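Ubiquitin-conjugating enzyme E2 U (Homo sapiens, PDB 1YRV) catalyses, through the UBC core contained in this chain, the covalent attachment of ubiquitin to other proteins, accepting it from the E1 enzyme as a thioester. Local coordinates at residues A[41-46]-A[130-135]; A[65-70]-A[96-101]; A[76-81]-A[122-127]; A[87-92]-A[110-115]; A[138-143]-A[147-152]. All blocks are in the same frame, centred on the assembly; numbering follows the deposited sequence.

Contact 1 (A[41-46]-A[130-135]); sequences KGITAK and ALQVML
The side-chain amide of Q132, on helix 124-135, meets the chain where it enters strand 43-47. At K41 the link is a water. It donates to K41 O at 3.0 Å and accepts from Q132 NE2 at 2.9 Å. At G42 the carbonyl O stands 4.0 Å from Q132 NE2, a plain contact. The positive phi of G42 would push a CB against the carbonyl O of K41. I43 lays its CD1 methyl by the amide: I43 CD1 is 3.8 Å from Q132 NE2 and 4.1 Å from Q132 CD. The glutamine gets there stretched, with CG opposite the backbone N (chi1 -179°) and chi2 at 174°. NE2 also bonds to E60 O, so this amide nitrogen holds two partners. With an alanine in place of Q132, E60 O and the bridging water would probably lose their amide donor. I43 also packs on L128 and L129 of the helix and on I59 of strand 54-60. The contact joins the edge strand 43-47 to the helix lying across the sheet.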
# COMPACT_ATOMS: atom_id res chain seq x y z
N LYS A 41 10.29 11.33 -1.40
CA LYS A 41 9.33 12.35 -1.77
C LYS A 41 8.01 11.67 -2.10
O LYS A 41 7.99 10.67 -2.81
CB LYS A 41 9.86 13.10 -2.99
CG LYS A 41 8.85 14.02 -3.67
CD LYS A 41 8.98 13.93 -5.20
CE LYS A 41 8.04 14.91 -5.92
NZ LYS A 41 6.59 14.83 -5.51
N GLY A 42 6.92 12.20 -1.58
CA GLY A 42 5.61 11.65 -1.86
C GLY A 42 5.18 10.44 -1.03
O GLY A 42 4.15 9.84 -1.33
N ILE A 43 5.93 10.11 0.01
CA ILE A 43 5.63 8.98 0.84
C ILE A 43 5.81 9.28 2.33
O ILE A 43 6.87 9.73 2.77
CB ILE A 43 6.53 7.81 0.45
CG1 ILE A 43 5.94 7.14 -0.79
CG2 ILE A 43 6.67 6.84 1.60
CD1 ILE A 43 6.96 6.63 -1.70
N THR A 44 4.76 9.02 3.09
CA THR A 44 4.77 9.26 4.53
C THR A 44 4.23 8.01 5.19
O THR A 44 3.25 7.43 4.72
CB THR A 44 3.85 10.41 4.88
OG1 THR A 44 4.10 11.49 3.98
CG2 THR A 44 4.09 10.87 6.31
N ALA A 45 4.89 7.60 6.27
CA ALA A 45 4.47 6.40 6.99
C ALA A 45 4.80 6.60 8.44
O ALA A 45 5.90 7.01 8.79
CB ALA A 45 5.18 5.18 6.43
N LYS A 46 3.83 6.33 9.29
CA LYS A 46 4.04 6.52 10.71
C LYS A 46 3.50 5.35 11.52
O LYS A 46 2.38 4.89 11.28
CB LYS A 46 3.34 7.82 11.12
CG LYS A 46 3.68 8.32 12.51
CD LYS A 46 5.12 8.89 12.60
CE LYS A 46 5.56 8.96 14.07
NZ LYS A 46 4.35 9.12 14.98
N ALA A 130 6.87 0.06 -4.07
CA ALA A 130 6.14 -0.84 -4.97
C ALA A 130 4.67 -0.46 -5.03
O ALA A 130 4.08 -0.39 -6.13
CB ALA A 130 6.30 -2.32 -4.56
N LEU A 131 4.06 -0.22 -3.87
CA LEU A 131 2.64 0.18 -3.79
C LEU A 131 2.37 1.39 -4.67
O LEU A 131 1.42 1.42 -5.45
CB LEU A 131 2.26 0.52 -2.34
CG LEU A 131 1.36 -0.43 -1.53
CD1 LEU A 131 1.60 -1.84 -1.90
CD2 LEU A 131 1.62 -0.20 -0.05
N GLN A 132 3.20 2.41 -4.52
CA GLN A 132 3.05 3.61 -5.32
C GLN A 132 2.97 3.31 -6.80
O GLN A 132 2.03 3.71 -7.45
CB GLN A 132 4.22 4.55 -5.05
CG GLN A 132 4.12 5.83 -5.82
CD GLN A 132 5.21 6.82 -5.45
OE1 GLN A 132 6.37 6.67 -5.83
NE2 GLN A 132 4.85 7.83 -4.67
N VAL A 133 3.93 2.57 -7.33
CA VAL A 133 3.90 2.26 -8.75
C VAL A 133 2.74 1.41 -9.19
O VAL A 133 2.07 1.72 -10.18
CB VAL A 133 5.17 1.56 -9.18
CG1 VAL A 133 5.10 1.26 -10.68
CG2 VAL A 133 6.38 2.44 -8.85
N MET A 134 2.49 0.33 -8.45
CA MET A 134 1.42 -0.58 -8.78
C MET A 134 0.06 0.08 -8.67
O MET A 134 -0.74 -0.02 -9.59
CB MET A 134 1.48 -1.81 -7.85
CG MET A 134 2.83 -2.56 -7.84
SD MET A 134 2.81 -4.33 -7.21
CE MET A 134 4.65 -4.79 -7.45
N LEU A 135 -0.21 0.77 -7.58
CA LEU A 135 -1.52 1.38 -7.44
C LEU A 135 -1.76 2.52 -8.47
O LEU A 135 -2.91 2.95 -8.69
CB LEU A 135 -1.72 1.89 -6.00
CG LEU A 135 -2.07 0.78 -5.00
CD1 LEU A 135 -1.74 1.22 -3.58
CD2 LEU A 135 -3.56 0.39 -5.10
O HOH W 1 6.94 9.73 -5.42

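Contact 2 (A[65-70]-A[96-101]); sequences SVWQGL and FHPNVD
W67 and H97 meet from two loops, with CA atoms 10.2 Å apart and W67 shared by a type I turn (S65-Q68) and a type II turn (W67-L70). The benzo half of the indole does the touching. W67 CZ2 comes to 3.3 Å from H97 CD2 and 3.6 Å from H97 NE2. The ring planes, at 27°, are slid apart and barely overlap. P98 CD meets the indole edge 4.4 Å from W67 CZ2. With CG anti to the backbone N (chi1 -171°), the imidazole of H97 reaches the indole. H97, P98 and N99 form the HPN motif of the E2 family, near the predicted catalytic C108. Both ring nitrogens are held. H97 ND1 accepts from N99 N at 2.9 Å, almost in the ring plane, and NE2 bonds to L135 O. A leucine in place of H97 would probably leave N99 N and L135 O without their ring partners. P138 lies against both rings. L163 of helix 156-166 packs on W67, and L152 of helix 146-153 on P98.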
# COMPACT_ATOMS: atom_id res chain seq x y z
N SER A 65 0.42 9.59 -14.26
CA SER A 65 -0.51 8.49 -14.12
C SER A 65 -1.88 9.10 -13.83
O SER A 65 -2.00 10.27 -13.44
CB SER A 65 -0.09 7.56 -12.95
OG SER A 65 -0.24 8.21 -11.70
N VAL A 66 -2.91 8.28 -14.02
CA VAL A 66 -4.26 8.72 -13.75
C VAL A 66 -4.43 9.35 -12.37
O VAL A 66 -5.25 10.26 -12.19
CB VAL A 66 -5.23 7.57 -13.88
CG1 VAL A 66 -6.63 8.10 -13.84
CG2 VAL A 66 -4.96 6.83 -15.18
N TRP A 67 -3.64 8.89 -11.40
CA TRP A 67 -3.73 9.41 -10.03
C TRP A 67 -2.79 10.55 -9.74
O TRP A 67 -2.52 10.82 -8.57
CB TRP A 67 -3.47 8.30 -9.01
CG TRP A 67 -4.57 7.30 -8.97
CD1 TRP A 67 -5.61 7.23 -8.06
CD2 TRP A 67 -4.78 6.25 -9.90
NE1 TRP A 67 -6.46 6.20 -8.40
CE2 TRP A 67 -5.97 5.59 -9.52
CE3 TRP A 67 -4.08 5.81 -11.04
CZ2 TRP A 67 -6.47 4.51 -10.23
CZ3 TRP A 67 -4.59 4.73 -11.75
CH2 TRP A 67 -5.77 4.09 -11.34
N GLN A 68 -2.31 11.23 -10.77
CA GLN A 68 -1.41 12.36 -10.56
C GLN A 68 -2.12 13.42 -9.75
O GLN A 68 -3.19 13.90 -10.12
CB GLN A 68 -0.95 12.93 -11.90
CG GLN A 68 0.32 12.28 -12.43
CD GLN A 68 1.25 13.26 -13.12
OE1 GLN A 68 0.97 13.73 -14.22
NE2 GLN A 68 2.35 13.58 -12.46
N GLY A 69 -1.53 13.79 -8.62
CA GLY A 69 -2.13 14.79 -7.76
C GLY A 69 -2.99 14.19 -6.67
O GLY A 69 -3.45 14.88 -5.76
N LEU A 70 -3.22 12.89 -6.75
CA LEU A 70 -4.02 12.20 -5.76
C LEU A 70 -3.14 11.56 -4.66
O LEU A 70 -1.91 11.51 -4.79
CB LEU A 70 -4.88 11.14 -6.46
CG LEU A 70 -5.98 11.82 -7.29
CD1 LEU A 70 -6.58 10.90 -8.35
CD2 LEU A 70 -7.04 12.30 -6.34
N PHE A 96 -12.39 4.09 -5.79
CA PHE A 96 -12.95 3.61 -7.06
C PHE A 96 -11.69 3.25 -7.86
O PHE A 96 -11.11 4.10 -8.54
CB PHE A 96 -13.72 4.72 -7.76
CG PHE A 96 -14.46 4.26 -8.97
CD1 PHE A 96 -14.22 4.83 -10.22
CD2 PHE A 96 -15.44 3.28 -8.86
CE1 PHE A 96 -14.96 4.43 -11.34
CE2 PHE A 96 -16.19 2.88 -9.99
CZ PHE A 96 -15.95 3.46 -11.21
N HIS A 97 -11.27 2.00 -7.76
CA HIS A 97 -10.02 1.57 -8.37
C HIS A 97 -10.17 0.18 -8.93
O HIS A 97 -10.78 -0.68 -8.31
CB HIS A 97 -8.92 1.64 -7.29
CG HIS A 97 -7.53 1.43 -7.81
ND1 HIS A 97 -7.15 0.25 -8.40
CD2 HIS A 97 -6.47 2.26 -7.86
CE1 HIS A 97 -5.90 0.36 -8.82
NE2 HIS A 97 -5.46 1.57 -8.50
N PRO A 98 -9.64 -0.07 -10.12
CA PRO A 98 -9.72 -1.37 -10.78
C PRO A 98 -9.18 -2.57 -9.99
O PRO A 98 -9.68 -3.68 -10.13
CB PRO A 98 -8.93 -1.16 -12.07
CG PRO A 98 -9.06 0.33 -12.31
CD PRO A 98 -8.87 0.88 -10.93
N ASN A 99 -8.16 -2.36 -9.16
CA ASN A 99 -7.58 -3.47 -8.43
C ASN A 99 -7.83 -3.50 -6.93
O ASN A 99 -7.34 -4.38 -6.24
CB ASN A 99 -6.08 -3.53 -8.71
CG ASN A 99 -5.77 -3.52 -10.19
OD1 ASN A 99 -4.94 -2.75 -10.65
ND2 ASN A 99 -6.45 -4.36 -10.96
N VAL A 100 -8.62 -2.55 -6.43
CA VAL A 100 -8.91 -2.52 -5.01
C VAL A 100 -10.26 -3.18 -4.79
O VAL A 100 -11.26 -2.80 -5.40
CB VAL A 100 -8.92 -1.08 -4.47
CG1 VAL A 100 -9.19 -1.07 -2.99
CG2 VAL A 100 -7.59 -0.41 -4.77
N ASP A 101 -10.28 -4.19 -3.93
CA ASP A 101 -11.50 -4.90 -3.63
C ASP A 101 -12.53 -3.88 -3.16
O ASP A 101 -12.38 -3.29 -2.09
CB ASP A 101 -11.29 -5.91 -2.52
CG ASP A 101 -12.39 -6.95 -2.49
OD1 ASP A 101 -12.17 -8.05 -3.05
OD2 ASP A 101 -13.46 -6.66 -1.91

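Contact 3 (A[76-81]-A[122-127]); sequences IHFTSE and YTLSSI
The apolar core between the sheet and the start of helix 124-135 is filled here by F78, L124 and I127, all buried. F78 follows the end of strand 71-77 and sends its ring toward the helix. The ring presents its edge. F78 CZ lies 3.8 Å from L124 CD1, and F78 CE1 lies 4.0 Å from the same methyl. Further round the rim, F78 CE2 is 4.2 Å from I127 CD1. Both methyls sit near the plane of the ring. L124 starts out pointing past the strand, but with CG anti to the backbone N (chi1 -174°) and chi2 at 61°, CD1 comes up to the rim of the phenyl. F78 and L124 cross at about a right angle.

T123 is the N-cap residue of the helix. T123 OG1 accepts from S126 N in a straight but weak bond of 3.4 Å. L124 N bonds to D31 OD2, which ties this end to helix 23-38. The phenyl of F78 has further company: Y82 meets it edge-to-face, and P87 and L28 pack on it. P87 also packs on I127. The arrangement belongs to the UBC fold of E2 enzymes, in which an antiparallel four-stranded sheet is covered by a central helix.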
# COMPACT_ATOMS: atom_id res chain seq x y z
N ILE A 76 -1.27 -0.23 7.16
CA ILE A 76 -0.51 -1.45 6.91
C ILE A 76 -0.35 -2.19 8.24
O ILE A 76 0.22 -1.67 9.20
CB ILE A 76 0.89 -1.12 6.32
CG1 ILE A 76 0.72 -0.34 5.01
CG2 ILE A 76 1.70 -2.40 6.11
CD1 ILE A 76 1.99 -0.09 4.28
N HIS A 77 -0.90 -3.40 8.30
CA HIS A 77 -0.82 -4.21 9.48
C HIS A 77 0.15 -5.35 9.30
O HIS A 77 -0.08 -6.26 8.51
CB HIS A 77 -2.19 -4.76 9.83
CG HIS A 77 -2.13 -5.96 10.72
ND1 HIS A 77 -1.73 -5.89 12.04
CD2 HIS A 77 -2.38 -7.27 10.47
CE1 HIS A 77 -1.73 -7.11 12.56
NE2 HIS A 77 -2.12 -7.96 11.63
N PHE A 78 1.27 -5.26 10.00
CA PHE A 78 2.27 -6.32 10.02
C PHE A 78 1.90 -7.30 11.14
O PHE A 78 1.12 -6.97 12.04
CB PHE A 78 3.64 -5.76 10.33
CG PHE A 78 4.20 -4.93 9.24
CD1 PHE A 78 4.01 -3.56 9.23
CD2 PHE A 78 4.93 -5.53 8.20
CE1 PHE A 78 4.55 -2.78 8.20
CE2 PHE A 78 5.47 -4.76 7.16
CZ PHE A 78 5.30 -3.39 7.15
N THR A 79 2.48 -8.49 11.07
CA THR A 79 2.28 -9.52 12.08
C THR A 79 3.66 -9.93 12.64
O THR A 79 4.71 -9.66 12.04
CB THR A 79 1.68 -10.76 11.47
OG1 THR A 79 2.65 -11.36 10.59
CG2 THR A 79 0.41 -10.44 10.69
N SER A 80 3.64 -10.63 13.77
CA SER A 80 4.84 -11.11 14.43
C SER A 80 5.59 -12.08 13.53
O SER A 80 6.70 -12.50 13.84
CB SER A 80 4.48 -11.76 15.78
OG SER A 80 3.48 -12.77 15.57
N GLU A 81 5.01 -12.42 12.39
CA GLU A 81 5.65 -13.33 11.43
C GLU A 81 6.43 -12.50 10.41
O GLU A 81 7.19 -13.05 9.63
CB GLU A 81 4.60 -14.14 10.66
CG GLU A 81 3.47 -14.60 11.54
CD GLU A 81 3.99 -15.49 12.61
OE1 GLU A 81 4.57 -16.53 12.20
OE2 GLU A 81 3.84 -15.15 13.82
N TYR A 122 11.59 -7.72 0.74
CA TYR A 122 10.64 -6.62 0.79
C TYR A 122 10.68 -5.92 2.15
O TYR A 122 10.21 -6.47 3.13
CB TYR A 122 9.24 -7.15 0.57
CG TYR A 122 8.84 -7.27 -0.87
CD1 TYR A 122 8.57 -6.15 -1.63
CD2 TYR A 122 8.67 -8.53 -1.46
CE1 TYR A 122 8.13 -6.26 -2.94
CE2 TYR A 122 8.24 -8.66 -2.76
CZ TYR A 122 7.97 -7.52 -3.51
OH TYR A 122 7.56 -7.61 -4.82
N THR A 123 11.21 -4.71 2.20
CA THR A 123 11.27 -3.93 3.45
C THR A 123 10.16 -2.87 3.44
O THR A 123 9.52 -2.64 2.42
CB THR A 123 12.58 -3.18 3.57
OG1 THR A 123 12.67 -2.25 2.50
CG2 THR A 123 13.77 -4.16 3.49
N LEU A 124 9.94 -2.19 4.57
CA LEU A 124 8.91 -1.15 4.60
C LEU A 124 9.02 -0.21 3.39
O LEU A 124 8.00 0.16 2.81
CB LEU A 124 8.98 -0.33 5.89
CG LEU A 124 7.90 0.73 6.20
CD1 LEU A 124 6.54 0.10 6.30
CD2 LEU A 124 8.22 1.44 7.52
N SER A 125 10.26 0.18 3.04
CA SER A 125 10.54 1.06 1.90
C SER A 125 10.11 0.45 0.57
O SER A 125 9.50 1.11 -0.23
CB SER A 125 12.04 1.39 1.83
OG SER A 125 12.46 2.11 2.96
N SER A 126 10.47 -0.81 0.35
CA SER A 126 10.14 -1.53 -0.87
C SER A 126 8.67 -1.55 -1.08
O SER A 126 8.16 -1.20 -2.14
CB SER A 126 10.57 -2.99 -0.78
OG SER A 126 11.96 -3.10 -0.89
N ILE A 127 7.99 -2.01 -0.04
CA ILE A 127 6.55 -2.11 -0.04
C ILE A 127 5.90 -0.77 -0.38
O ILE A 127 4.94 -0.71 -1.13
CB ILE A 127 6.07 -2.55 1.33
CG1 ILE A 127 6.77 -3.88 1.71
CG2 ILE A 127 4.55 -2.56 1.35
CD1 ILE A 127 6.44 -4.38 3.09

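Contact 4 (A[87-92]-A[110-115]); sequences PVVKFI and DFLDNP
L112 carries the apolar part of this contact with its two methyls, each against a different residue. CD2 goes to the proline: L112 CD2 is 4.2 Å from P87 CD, and it lies 3.9 Å from P87 O. CD1 goes to the valine. L112 CD1 is 4.1 Å from V89 CG2 and 4.2 Å from V89 CB. The leucine has CG on the side away from its carbonyl carbon (chi1 -75°), which turns the fork toward the strand. V89 and L112 meet at about a right angle. The CB of V89 points at the helix.

In the UBC fold, V89 is on strand 88-91, an outer strand of the antiparallel sheet, and L112 is on the short helix 110-113. That helix follows closely on C108, the predicted thioester cysteine of this E2. The side chain of L112 is about 8 Å from that of C108.

The polar part is a water between the two backbones. It lies 2.8 Å from P87 O and 2.9 Å from L112 O and can donate to both. More acceptors surround it than it has protons, so the bonds may be shared. Aromatic and apolar packing holds the inner side of the helix. F111 stacks on the ring of Y122 and touches A130 and M134 of helix 124-135.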
# COMPACT_ATOMS: atom_id res chain seq x y z
N PRO A 87 2.67 -7.83 5.05
CA PRO A 87 1.74 -7.14 5.94
C PRO A 87 0.36 -7.17 5.27
O PRO A 87 0.23 -7.66 4.15
CB PRO A 87 2.32 -5.71 6.04
CG PRO A 87 2.99 -5.52 4.70
CD PRO A 87 3.61 -6.90 4.40
N VAL A 88 -0.67 -6.71 5.96
CA VAL A 88 -1.98 -6.64 5.33
C VAL A 88 -2.20 -5.14 5.06
O VAL A 88 -2.15 -4.32 5.98
CB VAL A 88 -3.12 -7.10 6.24
CG1 VAL A 88 -4.45 -6.79 5.56
CG2 VAL A 88 -3.02 -8.61 6.53
N VAL A 89 -2.44 -4.80 3.81
CA VAL A 89 -2.66 -3.41 3.45
C VAL A 89 -4.14 -3.20 3.11
O VAL A 89 -4.76 -4.00 2.39
CB VAL A 89 -1.77 -2.99 2.21
CG1 VAL A 89 -2.16 -1.61 1.72
CG2 VAL A 89 -0.29 -3.03 2.57
N LYS A 90 -4.69 -2.12 3.65
CA LYS A 90 -6.06 -1.78 3.39
C LYS A 90 -6.23 -0.30 3.17
O LYS A 90 -5.53 0.51 3.78
CB LYS A 90 -6.95 -2.21 4.54
CG LYS A 90 -7.18 -3.70 4.58
CD LYS A 90 -7.92 -4.10 5.85
CE LYS A 90 -8.13 -5.61 5.89
NZ LYS A 90 -8.86 -6.09 4.64
N PHE A 91 -7.16 0.03 2.28
CA PHE A 91 -7.49 1.41 1.98
C PHE A 91 -8.43 1.88 3.07
O PHE A 91 -9.45 1.26 3.31
CB PHE A 91 -8.18 1.49 0.63
CG PHE A 91 -7.28 1.95 -0.45
CD1 PHE A 91 -7.11 3.29 -0.66
CD2 PHE A 91 -6.57 1.04 -1.22
CE1 PHE A 91 -6.23 3.74 -1.62
CE2 PHE A 91 -5.68 1.47 -2.19
CZ PHE A 91 -5.51 2.82 -2.39
N ILE A 92 -8.09 2.98 3.73
CA ILE A 92 -8.93 3.50 4.79
C ILE A 92 -10.35 3.73 4.25
O ILE A 92 -11.33 3.33 4.88
CB ILE A 92 -8.33 4.81 5.37
CG1 ILE A 92 -7.17 4.45 6.29
CG2 ILE A 92 -9.40 5.60 6.11
CD1 ILE A 92 -6.09 5.49 6.38
N ASP A 110 0.11 -8.82 -6.13
CA ASP A 110 0.70 -10.15 -6.07
C ASP A 110 1.55 -10.52 -4.85
O ASP A 110 1.25 -11.50 -4.17
CB ASP A 110 1.52 -10.42 -7.32
CG ASP A 110 0.65 -10.73 -8.48
OD1 ASP A 110 1.01 -11.64 -9.28
OD2 ASP A 110 -0.41 -10.04 -8.59
N PHE A 111 2.61 -9.75 -4.61
CA PHE A 111 3.50 -10.02 -3.51
C PHE A 111 2.83 -9.92 -2.16
O PHE A 111 3.43 -10.21 -1.13
CB PHE A 111 4.73 -9.12 -3.56
CG PHE A 111 4.47 -7.70 -3.13
CD1 PHE A 111 4.48 -7.35 -1.79
CD2 PHE A 111 4.29 -6.72 -4.09
CE1 PHE A 111 4.30 -5.99 -1.39
CE2 PHE A 111 4.11 -5.36 -3.71
CZ PHE A 111 4.12 -5.00 -2.36
N LEU A 112 1.56 -9.54 -2.18
CA LEU A 112 0.81 -9.42 -0.96
C LEU A 112 -0.17 -10.54 -0.81
O LEU A 112 -0.46 -10.98 0.30
CB LEU A 112 0.08 -8.08 -0.92
CG LEU A 112 0.89 -6.82 -0.65
CD1 LEU A 112 -0.12 -5.72 -0.47
CD2 LEU A 112 1.76 -6.93 0.62
N ASP A 113 -0.67 -11.03 -1.94
CA ASP A 113 -1.68 -12.09 -1.95
C ASP A 113 -1.18 -13.42 -2.41
O ASP A 113 -1.76 -14.45 -2.11
CB ASP A 113 -2.84 -11.69 -2.86
CG ASP A 113 -3.31 -10.28 -2.63
OD1 ASP A 113 -3.26 -9.84 -1.48
OD2 ASP A 113 -3.74 -9.63 -3.59
N ASN A 114 -0.10 -13.41 -3.17
CA ASN A 114 0.43 -14.67 -3.65
C ASN A 114 1.65 -15.03 -2.80
O ASN A 114 2.67 -14.34 -2.86
CB ASN A 114 0.81 -14.54 -5.12
CG ASN A 114 1.16 -15.87 -5.73
OD1 ASN A 114 1.50 -16.84 -5.04
ND2 ASN A 114 1.11 -15.93 -7.05
N PRO A 115 1.57 -16.10 -1.99
CA PRO A 115 2.66 -16.55 -1.13
C PRO A 115 3.97 -16.73 -1.89
O PRO A 115 5.03 -16.39 -1.38
CB PRO A 115 2.13 -17.86 -0.55
CG PRO A 115 0.66 -17.61 -0.45
CD PRO A 115 0.38 -16.96 -1.81
O HOH W 2 -1.40 -9.24 2.46

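Contact 5 (A[138-143]-A[147-152]); sequences PVLENP and EAARIL
P143 and A149 make the tightest fit of this contact, where the loop after helix 124-135 folds against helix 146-153 in the C-terminal part of the UBC fold. The helix offers a small bump at A149 and a larger one at L152, one turn on. The loop answers with two prolines and a leucine. The ring of P143 presses on the A149 methyl from one side: A149 CB is 3.6 Å from P143 CG and 3.8 Å from P143 CB. L140 fills the hollow between the two helix residues. L140 CD2 reaches A149 CB at 4.2 Å and L152 CD2 at 4.0 Å. The L140 stem does not aim at the helix, but with CG beside the backbone N (chi1 -58°) the turned-back branch CD2, not the extended CD1, meets it. P138 closes the other end, and L152 CD2 lies in the notch between P138 and L140. P138 and L152 cross at about a right angle, as do L140 and L152. All the meeting groups are apolar. L140 lies at the surface, whereas A149 is buried. L152 also touches Y159 of helix 156-166. At the P138 end of the notch, P138 CG stands 4.1 Å from L152 CD2.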
# COMPACT_ATOMS: atom_id res chain seq x y z
N PRO A 138 -2.95 0.22 -12.78
CA PRO A 138 -3.87 -0.92 -12.69
C PRO A 138 -3.61 -2.06 -13.69
O PRO A 138 -3.09 -1.86 -14.80
CB PRO A 138 -5.23 -0.25 -12.90
CG PRO A 138 -5.03 1.09 -12.27
CD PRO A 138 -3.69 1.49 -12.80
N VAL A 139 -4.00 -3.26 -13.28
CA VAL A 139 -3.86 -4.45 -14.09
C VAL A 139 -5.24 -4.65 -14.69
O VAL A 139 -6.09 -5.36 -14.12
CB VAL A 139 -3.53 -5.69 -13.21
CG1 VAL A 139 -3.38 -6.94 -14.06
CG2 VAL A 139 -2.28 -5.43 -12.39
N LEU A 140 -5.49 -4.00 -15.82
CA LEU A 140 -6.80 -4.11 -16.47
C LEU A 140 -7.15 -5.56 -16.76
O LEU A 140 -8.32 -5.91 -16.87
CB LEU A 140 -6.81 -3.30 -17.76
CG LEU A 140 -6.50 -1.81 -17.61
CD1 LEU A 140 -6.29 -1.18 -18.99
CD2 LEU A 140 -7.64 -1.13 -16.86
N GLU A 141 -6.11 -6.40 -16.88
CA GLU A 141 -6.27 -7.82 -17.18
C GLU A 141 -7.54 -8.43 -16.61
O GLU A 141 -8.48 -8.77 -17.34
CB GLU A 141 -5.05 -8.61 -16.69
CG GLU A 141 -5.25 -10.13 -16.65
CD GLU A 141 -5.56 -10.75 -18.02
OE1 GLU A 141 -6.00 -11.93 -18.05
OE2 GLU A 141 -5.37 -10.06 -19.06
N ASN A 142 -7.58 -8.57 -15.29
CA ASN A 142 -8.75 -9.14 -14.68
C ASN A 142 -9.00 -8.42 -13.38
O ASN A 142 -8.75 -8.96 -12.31
CB ASN A 142 -8.53 -10.63 -14.46
CG ASN A 142 -9.80 -11.34 -14.11
OD1 ASN A 142 -9.86 -12.57 -14.12
ND2 ASN A 142 -10.85 -10.57 -13.80
N PRO A 143 -9.54 -7.20 -13.47
CA PRO A 143 -9.84 -6.34 -12.34
C PRO A 143 -10.91 -6.83 -11.41
O PRO A 143 -11.82 -7.54 -11.82
CB PRO A 143 -10.23 -5.04 -13.01
CG PRO A 143 -11.02 -5.55 -14.17
CD PRO A 143 -10.14 -6.66 -14.70
N GLU A 147 -16.42 -1.84 -13.15
CA GLU A 147 -16.85 -0.52 -13.58
C GLU A 147 -15.70 0.45 -13.62
O GLU A 147 -15.59 1.25 -14.54
CB GLU A 147 -17.95 0.02 -12.67
CG GLU A 147 -19.25 -0.72 -12.83
CD GLU A 147 -19.18 -2.11 -12.27
OE1 GLU A 147 -19.14 -2.26 -11.03
OE2 GLU A 147 -19.15 -3.06 -13.08
N ALA A 148 -14.84 0.38 -12.61
CA ALA A 148 -13.70 1.28 -12.55
C ALA A 148 -12.79 1.06 -13.75
O ALA A 148 -12.37 2.01 -14.42
CB ALA A 148 -12.91 1.06 -11.21
N ALA A 149 -12.48 -0.21 -14.02
CA ALA A 149 -11.60 -0.57 -15.14
C ALA A 149 -12.22 -0.12 -16.47
O ALA A 149 -11.58 0.56 -17.29
CB ALA A 149 -11.38 -2.09 -15.15
N ARG A 150 -13.46 -0.52 -16.65
CA ARG A 150 -14.20 -0.15 -17.84
C ARG A 150 -14.11 1.37 -18.11
O ARG A 150 -13.69 1.79 -19.18
CB ARG A 150 -15.65 -0.59 -17.66
CG ARG A 150 -16.53 -0.33 -18.82
CD ARG A 150 -17.75 -1.18 -18.66
NE ARG A 150 -18.66 -0.70 -17.62
CZ ARG A 150 -19.83 -1.29 -17.38
NH1 ARG A 150 -20.19 -2.36 -18.09
NH2 ARG A 150 -20.67 -0.77 -16.49
N ILE A 151 -14.48 2.19 -17.13
CA ILE A 151 -14.43 3.64 -17.31
C ILE A 151 -13.03 4.16 -17.56
O ILE A 151 -12.83 5.17 -18.25
CB ILE A 151 -14.97 4.37 -16.09
CG1 ILE A 151 -16.50 4.26 -16.10
CG2 ILE A 151 -14.51 5.85 -16.10
CD1 ILE A 151 -17.15 4.90 -14.91
N LEU A 152 -12.06 3.49 -16.94
CA LEU A 152 -10.67 3.86 -17.08
C LEU A 152 -10.23 3.65 -18.51
O LEU A 152 -9.63 4.54 -19.13
CB LEU A 152 -9.81 3.01 -16.14
CG LEU A 152 -8.29 3.12 -16.27
CD1 LEU A 152 -7.89 4.58 -16.36
CD2 LEU A 152 -7.64 2.44 -15.07

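How the contacts relate
From the N terminus, 41-46 opens the longest loop, which contact 1 closes at helix 124-135. Contacts 2, 3 and 4 are nested inside it. Contact 4 also lies within the loop closed by contact 3. Contact 2 crosses both 3 and 4, because its segments alternate with theirs. Contact 5 follows in series, after all the others have closed. Contacts 1 and 3 tie opposite ends of helix 124-135 to the sheet. Contact 4 adds the short helix beside the predicted catalytic cysteine, and its strand pairs with that of contact 3 through H77 O and V88 N. Contacts 2 and 5 meet through N99 and V139, joining the HPN loop to the loop that leads into helix 146-153.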